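PDB 6QFJ: magnetosome membrane protein MamB, putative Co/Zn/Cd cation transporter. Cation diffusion facilitator family from Desulfamplus magnetovallimortis, which probably transports divalent metal cations across the magnetosome membrane, the part described here being its C-terminal domain. Local coordinates for residues Glu4-Ala9 / Val67-Thr72; Glu8-Val13 / Phe37-Tyr42; Val13-Lys16 / Ser21-Lys24; Glu53-Glu58 / Val75-Ala80. All coordinates share one frame; numbering follows the deposited sequence. Where two conformers were deposited one is given.

Contacts 2 to 4 join two helices to a three-stranded sheet; contact 1 joins the first helix to the turn before its last strand. Contacts 1, 2 and 3 follow one another along helix 2-15. Contact 2 lies nearest the middle, its centre about 4 Å from that of the chain. Contact 1 is centred about 10 Å from contact 2, and Val67 CG2 meets Phe37 CZ at 3.8 Å between them. Contact 3 is about 7 Å from contact 2, centre to centre, and shares Val13 with it. Contact 4 belongs to helix 49-66 and reaches contact 2 through the salt bridge of Asp40 OD2 with Arg76 NH1, 2.8 Å long. No metal or ligand takes part.

Contact 1 (Glu4-Ala9 / Val67-Thr72); sequences EDYIEA and VDRKST
The Tyr6 ring carries both methyls of Val67 on one face and a carboxylate oxygen of Asp68 at its edge. Val67 CG1 lies 4.2 Å from the ring centroid and 13° off the ring normal, a CH-pi contact. Val67 CG2 sits over the CG-CD1 side of the ring, 3.9 Å from Tyr6 CD1. His2, which appears to come from the expression tag, also stacks with this ring. With CG of Tyr6 anti to its carbonyl carbon (chi1 -73°), the ring reaches from the helix to the turn after helix 49-66. In this αββαβ domain of cation diffusion facilitators, the contact joins the first helix to the link between the second helix and the last strand. Tyr6 OH donates to Asp68 OD1 at 2.6 Å. The oxygen is met on its anti side, 21° out of the carboxylate plane. Asp68 was modelled in two conformations, so this bond is less certain. A phenylalanine in place of Tyr6 would keep the face for Val67 but is likely to leave Asp68 OD1 without this donor. Arg69 CG passes 3.9 Å from Tyr6 OH, and Leu35 and Ile66 also touch the Tyr6 side chain.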
loop_
_atom_site.group_PDB
_atom_site.type_symbol
_atom_site.label_atom_id
_atom_site.label_comp_id
_atom_site.label_asym_id
_atom_site.label_seq_id
_atom_site.Cartn_x
_atom_site.Cartn_y
_atom_site.Cartn_z
ATOM N N GLU A 4 -8.317 -12.056 -2.223
ATOM C CA GLU A 4 -6.968 -12.552 -1.888
ATOM C C GLU A 4 -6.033 -12.490 -3.108
ATOM O O GLU A 4 -4.831 -12.346 -2.946
ATOM C CB GLU A 4 -6.985 -13.964 -1.275
ATOM C CG GLU A 4 -7.845 -14.119 -0.026
ATOM C CD GLU A 4 -7.618 -13.025 1.003
ATOM O OE1 GLU A 4 -7.854 -11.845 0.700
ATOM O OE2 GLU A 4 -7.231 -13.351 2.132
ATOM N N ASP A 5 -6.590 -12.601 -4.315
ATOM C CA ASP A 5 -5.811 -12.504 -5.547
ATOM C C ASP A 5 -5.235 -11.105 -5.737
ATOM O O ASP A 5 -4.067 -10.949 -6.089
ATOM C CB ASP A 5 -6.662 -12.841 -6.770
ATOM C CG ASP A 5 -6.913 -14.328 -6.929
ATOM O OD1 ASP A 5 -6.326 -15.169 -6.214
ATOM O OD2 ASP A 5 -7.737 -14.640 -7.803
ATOM N N TYR A 6 -6.074 -10.117 -5.465
ATOM C CA TYR A 6 -5.661 -8.757 -5.520
ATOM C C TYR A 6 -4.570 -8.418 -4.484
ATOM O O TYR A 6 -3.574 -7.766 -4.811
ATOM C CB TYR A 6 -6.855 -7.839 -5.279
ATOM C CG TYR A 6 -7.864 -7.743 -6.427
ATOM C CD1 TYR A 6 -7.449 -7.431 -7.750
ATOM C CD2 TYR A 6 -9.220 -7.868 -6.181
ATOM C CE1 TYR A 6 -8.344 -7.264 -8.776
ATOM C CE2 TYR A 6 -10.142 -7.730 -7.196
ATOM C CZ TYR A 6 -9.711 -7.433 -8.505
ATOM O OH TYR A 6 -10.639 -7.327 -9.534
ATOM N N ILE A 7 -4.790 -8.840 -3.238
ATOM C CA ILE A 7 -3.834 -8.626 -2.163
ATOM C C ILE A 7 -2.434 -9.188 -2.510
ATOM O O ILE A 7 -1.420 -8.503 -2.316
ATOM C CB ILE A 7 -4.346 -9.193 -0.842
ATOM C CG1 ILE A 7 -5.459 -8.283 -0.314
ATOM C CG2 ILE A 7 -3.216 -9.310 0.196
ATOM C CD1 ILE A 7 -6.131 -8.803 0.968
ATOM N N GLU A 8 -2.407 -10.391 -3.057
ATOM C CA GLU A 8 -1.178 -11.024 -3.440
ATOM C C GLU A 8 -0.435 -10.268 -4.534
ATOM O O GLU A 8 0.782 -10.113 -4.463
ATOM C CB GLU A 8 -1.464 -12.424 -3.938
ATOM C CG GLU A 8 -0.235 -13.094 -4.467
ATOM C CD GLU A 8 -0.415 -14.511 -5.034
ATOM O OE1 GLU A 8 0.618 -15.118 -5.359
ATOM O OE2 GLU A 8 -1.545 -15.020 -5.164
ATOM N N ALA A 9 -1.163 -9.761 -5.544
ATOM C CA ALA A 9 -0.511 -9.048 -6.578
ATOM C C ALA A 9 -0.013 -7.675 -6.030
ATOM O O ALA A 9 1.059 -7.199 -6.377
ATOM C CB ALA A 9 -1.456 -8.879 -7.775
ATOM N N VAL A 67 -6.557 -3.393 -9.411
ATOM C CA VAL A 67 -7.959 -3.678 -9.145
ATOM C C VAL A 67 -8.856 -3.002 -10.179
ATOM O O VAL A 67 -8.907 -1.775 -10.260
ATOM C CB VAL A 67 -8.284 -3.152 -7.713
ATOM C CG1 VAL A 67 -9.674 -3.482 -7.330
ATOM C CG2 VAL A 67 -7.319 -3.703 -6.679
ATOM N N ASP A 68 -9.622 -3.801 -10.897
ATOM C CA ASP A 68 -10.469 -3.312 -11.972
ATOM C C ASP A 68 -11.648 -2.484 -11.415
ATOM O O ASP A 68 -11.994 -1.402 -11.922
ATOM C CB ASP A 68 -11.045 -4.499 -12.754
ATOM C CG ASP A 68 -10.078 -5.707 -12.823
ATOM O OD1 ASP A 68 -9.805 -6.321 -11.754
ATOM O OD2 ASP A 68 -9.601 -6.041 -13.934
ATOM N N ARG A 69 -12.228 -2.988 -10.345
ATOM C CA ARG A 69 -13.382 -2.353 -9.716
ATOM C C ARG A 69 -13.039 -1.100 -8.927
ATOM O O ARG A 69 -11.870 -0.811 -8.616
ATOM C CB ARG A 69 -14.018 -3.327 -8.727
ATOM C CG ARG A 69 -13.361 -4.700 -8.777
ATOM C CD ARG A 69 -14.184 -5.800 -8.078
ATOM N NE ARG A 69 -15.096 -5.288 -7.085
ATOM C CZ ARG A 69 -15.627 -6.039 -6.142
ATOM N NH1 ARG A 69 -16.438 -5.474 -5.260
ATOM N NH2 ARG A 69 -15.330 -7.328 -6.053
ATOM N N LYS A 70 -14.079 -0.404 -8.568
ATOM C CA LYS A 70 -13.960 0.795 -7.779
ATOM C C LYS A 70 -13.340 0.474 -6.415
ATOM O O LYS A 70 -13.698 -0.525 -5.769
ATOM C CB LYS A 70 -15.328 1.463 -7.578
ATOM C CG LYS A 70 -15.223 2.785 -6.840
ATOM C CD LYS A 70 -16.514 3.567 -6.696
ATOM C CE LYS A 70 -16.262 4.719 -5.736
ATOM N NZ LYS A 70 -16.998 5.987 -6.000
ATOM N N SER A 71 -12.419 1.336 -5.974
ATOM C CA SER A 71 -11.707 1.162 -4.757
ATOM C C SER A 71 -11.476 2.468 -4.029
ATOM O O SER A 71 -11.516 3.556 -4.590
ATOM C CB SER A 71 -10.375 0.457 -4.980
ATOM O OG SER A 71 -9.456 1.277 -5.747
ATOM N N THR A 72 -11.270 2.309 -2.730
ATOM C CA THR A 72 -10.829 3.335 -1.859
ATOM C C THR A 72 -9.517 2.832 -1.227
ATOM O O THR A 72 -9.402 1.667 -0.920
ATOM C CB THR A 72 -11.892 3.576 -0.764
ATOM O OG1 THR A 72 -12.710 4.662 -1.198
ATOM C CG2 THR A 72 -11.328 3.891 0.543
#

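Contact 2 (Glu8-Val13 / Phe37-Tyr42)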
loop_
_atom_site.group_PDB
_atom_site.type_symbol
_atom_site.label_atom_id
_atom_site.label_comp_id
_atom_site.label_asym_id
_atom_site.label_seq_id
_atom_site.Cartn_x
_atom_site.Cartn_y
_atom_site.Cartn_z
ATOM N N GLU A 8 -2.407 -10.391 -3.057
ATOM C CA GLU A 8 -1.178 -11.024 -3.440
ATOM C C GLU A 8 -0.435 -10.268 -4.534
ATOM O O GLU A 8 0.782 -10.113 -4.463
ATOM C CB GLU A 8 -1.464 -12.424 -3.938
ATOM C CG GLU A 8 -0.235 -13.094 -4.467
ATOM C CD GLU A 8 -0.415 -14.511 -5.034
ATOM O OE1 GLU A 8 0.618 -15.118 -5.359
ATOM O OE2 GLU A 8 -1.545 -15.020 -5.164
ATOM N N ALA A 9 -1.163 -9.761 -5.544
ATOM C CA ALA A 9 -0.511 -9.048 -6.578
ATOM C C ALA A 9 -0.013 -7.675 -6.030
ATOM O O ALA A 9 1.059 -7.199 -6.377
ATOM C CB ALA A 9 -1.456 -8.879 -7.775
ATOM N N ILE A 10 -0.852 -7.010 -5.260
ATOM C CA ILE A 10 -0.462 -5.756 -4.607
ATOM C C ILE A 10 0.820 -5.936 -3.766
ATOM O O ILE A 10 1.788 -5.225 -3.956
ATOM C CB ILE A 10 -1.610 -5.148 -3.765
ATOM C CG1 ILE A 10 -2.737 -4.699 -4.647
ATOM C CG2 ILE A 10 -1.127 -3.922 -2.983
ATOM C CD1 ILE A 10 -4.024 -4.424 -3.895
ATOM N N ALA A 11 0.880 -6.977 -2.954
ATOM C CA ALA A 11 2.069 -7.263 -2.155
ATOM C C ALA A 11 3.250 -7.539 -3.021
ATOM O O ALA A 11 4.319 -7.059 -2.716
ATOM C CB ALA A 11 1.850 -8.469 -1.219
ATOM N N ASN A 12 3.052 -8.251 -4.132
ATOM C CA ASN A 12 4.165 -8.551 -5.021
ATOM C C ASN A 12 4.742 -7.252 -5.562
ATOM O O ASN A 12 5.942 -7.072 -5.596
ATOM C CB ASN A 12 3.751 -9.428 -6.210
ATOM C CG ASN A 12 3.625 -10.894 -5.850
ATOM O OD1 ASN A 12 4.149 -11.280 -4.845
ATOM N ND2 ASN A 12 2.879 -11.708 -6.620
ATOM N N VAL A 13 3.887 -6.299 -5.911
ATOM C CA VAL A 13 4.401 -5.037 -6.461
ATOM C C VAL A 13 5.119 -4.245 -5.425
ATOM O O VAL A 13 6.261 -3.726 -5.639
ATOM C CB VAL A 13 3.315 -4.226 -7.137
ATOM C CG1 VAL A 13 3.898 -2.894 -7.644
ATOM C CG2 VAL A 13 2.735 -5.024 -8.301
ATOM N N PHE A 37 -9.246 -0.618 0.679
ATOM C CA PHE A 37 -7.903 -1.101 1.054
ATOM C C PHE A 37 -7.277 -0.198 2.102
ATOM O O PHE A 37 -7.382 1.038 2.014
ATOM C CB PHE A 37 -6.991 -1.153 -0.135
ATOM C CG PHE A 37 -7.361 -2.211 -1.113
ATOM C CD1 PHE A 37 -8.249 -1.923 -2.155
ATOM C CD2 PHE A 37 -6.775 -3.445 -1.055
ATOM C CE1 PHE A 37 -8.577 -2.885 -3.049
ATOM C CE2 PHE A 37 -7.116 -4.421 -1.983
ATOM C CZ PHE A 37 -8.042 -4.152 -2.959
ATOM N N GLU A 38 -6.691 -0.820 3.125
ATOM C CA GLU A 38 -5.849 -0.148 4.123
ATOM C C GLU A 38 -4.489 -0.722 4.004
ATOM O O GLU A 38 -4.288 -1.950 4.196
ATOM C CB GLU A 38 -6.390 -0.351 5.540
ATOM C CG GLU A 38 -7.711 0.399 5.738
ATOM C CD GLU A 38 -8.437 0.042 7.012
ATOM O OE1 GLU A 38 -8.377 -1.108 7.460
ATOM O OE2 GLU A 38 -9.100 0.924 7.540
ATOM N N ILE A 39 -3.546 0.126 3.643
ATOM C CA ILE A 39 -2.194 -0.303 3.397
ATOM C C ILE A 39 -1.245 0.404 4.373
ATOM O O ILE A 39 -1.153 1.674 4.385
ATOM C CB ILE A 39 -1.777 0.006 1.961
ATOM C CG1 ILE A 39 -2.850 -0.483 0.998
ATOM C CG2 ILE A 39 -0.402 -0.586 1.672
ATOM C CD1 ILE A 39 -2.554 -1.669 0.151
ATOM N N ASP A 40 -0.541 -0.402 5.180
ATOM C CA ASP A 40 0.494 0.093 6.076
ATOM C C ASP A 40 1.863 -0.290 5.573
ATOM O O ASP A 40 2.114 -1.465 5.316
ATOM C CB ASP A 40 0.247 -0.453 7.500
ATOM C CG ASP A 40 -1.045 0.065 8.100
ATOM O OD1 ASP A 40 -1.648 1.034 7.530
ATOM O OD2 ASP A 40 -1.528 -0.521 9.079
ATOM N N LEU A 41 2.754 0.687 5.467
ATOM C CA LEU A 41 4.120 0.487 4.959
ATOM C C LEU A 41 5.178 1.033 5.840
ATOM O O LEU A 41 4.968 2.014 6.538
ATOM C CB LEU A 41 4.291 1.209 3.644
ATOM C CG LEU A 41 3.196 0.878 2.605
ATOM C CD1 LEU A 41 3.319 1.769 1.453
ATOM C CD2 LEU A 41 3.298 -0.551 2.186
ATOM N N TYR A 42 6.345 0.372 5.824
ATOM C CA TYR A 42 7.551 0.882 6.423
ATOM C C TYR A 42 8.301 1.627 5.403
ATOM O O TYR A 42 8.443 1.199 4.277
ATOM C CB TYR A 42 8.468 -0.299 6.951
ATOM C CG TYR A 42 7.933 -1.001 8.159
ATOM C CD1 TYR A 42 7.782 -0.318 9.333
ATOM C CD2 TYR A 42 7.496 -2.319 8.128
ATOM C CE1 TYR A 42 7.258 -0.919 10.434
ATOM C CE2 TYR A 42 6.978 -2.961 9.236
ATOM C CZ TYR A 42 6.872 -2.239 10.391
ATOM O OH TYR A 42 6.379 -2.804 11.528
#
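Ile10 meets the sheet through two separate branches. Its CD1 goes to Phe37 and its CG2 goes to Ile39. The split follows from the first torsion. CG1 is anti to the carbonyl carbon (chi1 -67°), which leaves CG2 anti to the backbone N. The longer branch then runs on extended, and CD1 arrives 3.6 Å from Phe37 CE2. The same methyl is 4.1 Å from Phe37 CD2 and equally far from Phe37 CZ, so it is centred on CE2. It approaches the ring obliquely. A chi2 of 90° turns the Phe37 ring perpendicular to the plane of its CA, CB and CG, and the ring presents its CE2 corner to Ile10 CD1. The domain has the αββαβ, metallochaperone-like fold of cation diffusion facilitator C-terminal regions. Here its first helix lies on the middle strand of the sheet. Phe37 and Ile39 are two apart in that strand, so both point to the helix-covered face. Glu38 and Asp40 alternate with them, and Glu38 forms a salt bridge with Arg29. Ile39 has a less usual shape. Its chi2 of -109° is away from a staggered value, and CD1 ends 4.1 Å from Ile10 CG2. All three apolar side chains are buried. Ile63 of helix 49-66 touches both Ile10 and Ile39.

Contact 3 (Val13-Lys16 / Ser21-Lys24)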
loop_
_atom_site.group_PDB
_atom_site.type_symbol
_atom_site.label_atom_id
_atom_site.label_comp_id
_atom_site.label_asym_id
_atom_site.label_seq_id
_atom_site.Cartn_x
_atom_site.Cartn_y
_atom_site.Cartn_z
ATOM N N VAL A 13 3.887 -6.299 -5.911
ATOM C CA VAL A 13 4.401 -5.037 -6.461
ATOM C C VAL A 13 5.119 -4.245 -5.425
ATOM O O VAL A 13 6.261 -3.726 -5.639
ATOM C CB VAL A 13 3.315 -4.226 -7.137
ATOM C CG1 VAL A 13 3.898 -2.894 -7.644
ATOM C CG2 VAL A 13 2.735 -5.024 -8.301
ATOM N N LEU A 14 4.484 -4.100 -4.275
ATOM C CA LEU A 14 4.980 -3.224 -3.216
ATOM C C LEU A 14 6.353 -3.725 -2.729
ATOM O O LEU A 14 7.248 -2.917 -2.503
ATOM C CB LEU A 14 4.023 -3.175 -2.016
ATOM C CG LEU A 14 2.691 -2.493 -2.283
ATOM C CD1 LEU A 14 1.805 -2.478 -1.058
ATOM C CD2 LEU A 14 2.839 -1.089 -2.772
ATOM N N GLU A 15 6.532 -5.038 -2.668
ATOM C CA GLU A 15 7.801 -5.623 -2.308
ATOM C C GLU A 15 8.945 -5.199 -3.221
ATOM O O GLU A 15 10.112 -5.241 -2.823
ATOM C CB GLU A 15 7.742 -7.175 -2.277
ATOM C CG GLU A 15 8.018 -7.795 -0.932
ATOM C CD GLU A 15 7.058 -7.347 0.170
ATOM O OE1 GLU A 15 7.493 -6.632 1.137
ATOM O OE2 GLU A 15 5.873 -7.773 0.036
ATOM N N LYS A 16 8.632 -4.911 -4.459
ATOM C CA LYS A 16 9.628 -4.588 -5.441
ATOM C C LYS A 16 9.641 -3.097 -5.710
ATOM O O LYS A 16 10.305 -2.646 -6.619
ATOM C CB LYS A 16 9.333 -5.321 -6.752
ATOM C CG LYS A 16 9.242 -6.818 -6.658
ATOM C CD LYS A 16 9.163 -7.418 -8.046
ATOM C CE LYS A 16 7.850 -8.122 -8.303
ATOM N NZ LYS A 16 7.798 -9.475 -7.665
ATOM N N SER A 21 10.307 0.400 2.203
ATOM C CA SER A 21 11.242 -0.561 2.865
ATOM C C SER A 21 10.605 -1.927 3.044
ATOM O O SER A 21 11.211 -2.942 2.867
ATOM C CB SER A 21 11.685 -0.003 4.244
ATOM O OG SER A 21 12.072 1.365 4.078
ATOM N N ASP A 22 9.347 -1.961 3.380
ATOM C CA ASP A 22 8.632 -3.246 3.622
ATOM C C ASP A 22 7.138 -2.966 3.753
ATOM O O ASP A 22 6.728 -1.826 4.011
ATOM C CB ASP A 22 9.081 -3.868 4.981
ATOM C CG ASP A 22 10.255 -4.804 4.829
ATOM O OD1 ASP A 22 10.257 -5.654 3.932
ATOM O OD2 ASP A 22 11.235 -4.692 5.599
ATOM N N VAL A 23 6.352 -4.004 3.581
ATOM C CA VAL A 23 4.918 -3.968 3.784
ATOM C C VAL A 23 4.681 -4.329 5.229
ATOM O O VAL A 23 5.126 -5.372 5.677
ATOM C CB VAL A 23 4.189 -4.979 2.890
ATOM C CG1 VAL A 23 2.685 -4.953 3.173
ATOM C CG2 VAL A 23 4.444 -4.611 1.467
ATOM N N LYS A 24 3.994 -3.471 5.958
ATOM C CA LYS A 24 3.636 -3.785 7.325
ATOM C C LYS A 24 2.319 -4.550 7.393
ATOM O O LYS A 24 2.193 -5.497 8.143
ATOM C CB LYS A 24 3.487 -2.514 8.123
ATOM C CG LYS A 24 3.065 -2.706 9.575
ATOM C CD LYS A 24 3.378 -1.385 10.200
ATOM C CE LYS A 24 2.420 -0.915 11.254
ATOM N NZ LYS A 24 2.867 -1.321 12.494
#
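Two carboxylates come close together here, with no hydrogen bond between the segments. Glu15 OE1 lies 4.1 Å from Asp22 OD1. Glu15 bends toward the strand to get there. Its first torsion is off the staggered values (chi1 -118°) and its chain bends at chi2 (59°). The bend lays the carboxylate beside Val23, crossing that side chain at about a right angle. Val23 CG2 is 3.7 Å from Glu15 OE1 and 3.8 Å from Glu15 OE2, so one methyl meets both oxygens. The same methyl touches Leu14 CB at 3.8 Å. Val23 thus has an apolar neighbour and a charged one on the same branch. Leu14 continues inward, where it packs on Ile39, Ile20 and Ile62.

The contact closes the short connection between helix 2-15 and strand 22-31, the first step of the αββαβ fold. At the start of the strand is a classic beta bulge, in which Ser21 and Asp22 both face Tyr42. Within the bulge, Asp22 OD1 is 3.1 Å from Ser21 O. These are two acceptors and make no bond.

Apolar packing therefore carries the attraction between the segments. The acidic pair is probably unfavourable in itself, and solvent would soften it because both residues are exposed. Each carboxylate is likely to make its neighbour somewhat harder to ionise.

Contact 4 (Glu53-Glu58 / Val75-Ala80); sequences ERIKKE and VRLFAA
Lys56 leaves its helix with CG anti to the carbonyl carbon (chi1 -64°), and its chain stays extended from there to NZ. This carries the methylenes across Val75 and on to Leu77. The contact belongs to a beta-alpha-beta crossover, in which strand 34-43 is followed by helix 49-66 and then by strand 71-79, parallel to the first. The axes of segments 53-58 and 75-79 approach to 9.1 Å, and their directions differ by 135°. Lys56 and Val75 slide past each other in opposite directions, with Lys56 CG 3.9 Å from Val75 CG1. Farther out, Lys56 CE comes 3.5 Å from the backbone atom Val75 O and 3.8 Å from Leu77 CG. One aliphatic chain thus spans two inward-pointing residues of the strand. Lys56 NZ forms a long salt bridge with Glu53 OE1 at 3.7 Å, one turn back in the helix. Glu53 was modelled in two conformations, so that pair is uncertain. Cutting Lys56 back to an alanine is likely to uncover Val75 and Leu77 on this side. Ile55 adds a second, apolar touch from the same helix turn, its CG2 lying 4.2 Å from Leu77 CD2. Leu77 also packs on Val43 and Ile47. Arg76, between Val75 and Leu77, points away from the helix. There Phe78 CZ sits 4.0 Å above the plane of the Arg76 guanidinium, over its centre atom CZ.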
loop_
_atom_site.group_PDB
_atom_site.type_symbol
_atom_site.label_atom_id
_atom_site.label_comp_id
_atom_site.label_asym_id
_atom_site.label_seq_id
_atom_site.Cartn_x
_atom_site.Cartn_y
_atom_site.Cartn_z
ATOM N N GLU A 53 4.021 11.914 0.948
ATOM C CA GLU A 53 2.861 12.149 0.087
ATOM C C GLU A 53 3.035 11.563 -1.336
ATOM O O GLU A 53 2.136 10.884 -1.866
ATOM C CB GLU A 53 2.552 13.662 0.052
ATOM C CG GLU A 53 1.883 14.132 1.393
ATOM C CD GLU A 53 0.655 13.317 1.918
ATOM O OE1 GLU A 53 0.710 12.956 3.129
ATOM O OE2 GLU A 53 -0.335 13.023 1.186
ATOM N N ARG A 54 4.210 11.741 -1.907
ATOM C CA ARG A 54 4.549 11.090 -3.160
ATOM C C ARG A 54 4.528 9.542 -3.078
ATOM O O ARG A 54 3.954 8.879 -3.957
ATOM C CB ARG A 54 5.792 11.707 -3.697
ATOM C CG ARG A 54 5.531 13.116 -4.233
ATOM C CD ARG A 54 6.923 13.660 -4.368
ATOM N NE ARG A 54 6.821 15.030 -4.856
ATOM C CZ ARG A 54 7.841 15.839 -5.011
ATOM N NH1 ARG A 54 9.058 15.421 -4.729
ATOM N NH2 ARG A 54 7.637 17.062 -5.452
ATOM N N ILE A 55 4.983 8.938 -1.992
ATOM C CA ILE A 55 4.848 7.454 -1.893
ATOM C C ILE A 55 3.387 7.030 -1.803
ATOM O O ILE A 55 2.968 5.983 -2.399
ATOM C CB ILE A 55 5.599 6.951 -0.651
ATOM C CG1 ILE A 55 7.086 7.085 -0.877
ATOM C CG2 ILE A 55 5.250 5.498 -0.313
ATOM C CD1 ILE A 55 7.905 6.955 0.362
ATOM N N LYS A 56 2.565 7.785 -1.030
ATOM C CA LYS A 56 1.094 7.432 -0.951
ATOM C C LYS A 56 0.401 7.493 -2.274
ATOM O O LYS A 56 -0.390 6.636 -2.605
ATOM C CB LYS A 56 0.340 8.354 -0.013
ATOM C CG LYS A 56 0.838 8.185 1.395
ATOM C CD LYS A 56 0.072 9.057 2.350
ATOM C CE LYS A 56 0.579 8.751 3.741
ATOM N NZ LYS A 56 -0.025 9.693 4.712
ATOM N N LYS A 57 0.764 8.476 -3.072
ATOM C CA LYS A 57 0.312 8.573 -4.456
ATOM C C LYS A 57 0.736 7.371 -5.305
ATOM O O LYS A 57 -0.079 6.827 -6.103
ATOM C CB LYS A 57 0.770 9.924 -5.076
ATOM C CG LYS A 57 0.042 11.143 -4.402
ATOM C CD LYS A 57 -1.172 11.613 -5.181
ATOM C CE LYS A 57 -2.431 10.851 -4.788
ATOM N NZ LYS A 57 -3.551 10.913 -5.785
ATOM N N GLU A 58 2.013 6.938 -5.182
ATOM C CA GLU A 58 2.450 5.688 -5.915
ATOM C C GLU A 58 1.702 4.486 -5.515
ATOM O O GLU A 58 1.334 3.635 -6.362
ATOM C CB GLU A 58 3.964 5.354 -5.710
ATOM C CG GLU A 58 4.940 6.113 -6.598
ATOM C CD GLU A 58 6.455 5.653 -6.462
ATOM O OE1 GLU A 58 6.761 4.869 -5.505
ATOM O OE2 GLU A 58 7.316 6.023 -7.348
ATOM N N VAL A 75 -3.585 4.842 3.033
ATOM C CA VAL A 75 -2.167 4.428 3.183
ATOM C C VAL A 75 -1.607 5.067 4.446
ATOM O O VAL A 75 -1.762 6.280 4.612
ATOM C CB VAL A 75 -1.324 4.880 1.980
ATOM C CG1 VAL A 75 0.128 4.374 2.040
ATOM C CG2 VAL A 75 -1.950 4.402 0.706
ATOM N N ARG A 76 -0.959 4.258 5.300
ATOM C CA ARG A 76 -0.265 4.802 6.445
ATOM C C ARG A 76 1.207 4.483 6.345
ATOM O O ARG A 76 1.556 3.369 6.040
ATOM C CB ARG A 76 -0.850 4.289 7.742
ATOM C CG ARG A 76 -2.279 4.809 7.982
ATOM C CD ARG A 76 -2.793 4.467 9.347
ATOM N NE ARG A 76 -2.739 3.027 9.581
ATOM C CZ ARG A 76 -2.919 2.443 10.784
ATOM N NH1 ARG A 76 -2.835 1.116 10.909
ATOM N NH2 ARG A 76 -3.207 3.185 11.879
ATOM N N LEU A 77 2.067 5.447 6.663
ATOM C CA LEU A 77 3.545 5.239 6.585
ATOM C C LEU A 77 4.137 5.225 8.018
ATOM O O LEU A 77 3.828 6.090 8.860
ATOM C CB LEU A 77 4.207 6.331 5.801
ATOM C CG LEU A 77 3.658 6.587 4.386
ATOM C CD1 LEU A 77 4.487 7.667 3.750
ATOM C CD2 LEU A 77 3.712 5.352 3.573
ATOM N N PHE A 78 4.981 4.217 8.260
ATOM C CA PHE A 78 5.672 4.039 9.522
ATOM C C PHE A 78 7.166 3.991 9.295
ATOM O O PHE A 78 7.636 3.496 8.287
ATOM C CB PHE A 78 5.204 2.716 10.140
ATOM C CG PHE A 78 3.779 2.715 10.524
ATOM C CD1 PHE A 78 3.356 3.126 11.782
ATOM C CD2 PHE A 78 2.832 2.295 9.619
ATOM C CE1 PHE A 78 2.002 3.119 12.123
ATOM C CE2 PHE A 78 1.492 2.278 9.945
ATOM C CZ PHE A 78 1.054 2.678 11.206
ATOM N N ALA A 79 7.952 4.498 10.237
ATOM C CA ALA A 79 9.413 4.438 10.160
ATOM C C ALA A 79 9.846 2.946 10.144
ATOM O O ALA A 79 9.487 2.179 11.039
ATOM C CB ALA A 79 10.049 5.105 11.366
ATOM N N ALA A 80 10.670 2.576 9.196
ATOM C CA ALA A 80 11.310 1.224 9.291
ATOM C C ALA A 80 12.035 1.062 10.627
ATOM O O ALA A 80 12.612 2.018 11.196
ATOM C CB ALA A 80 12.278 1.046 8.167
#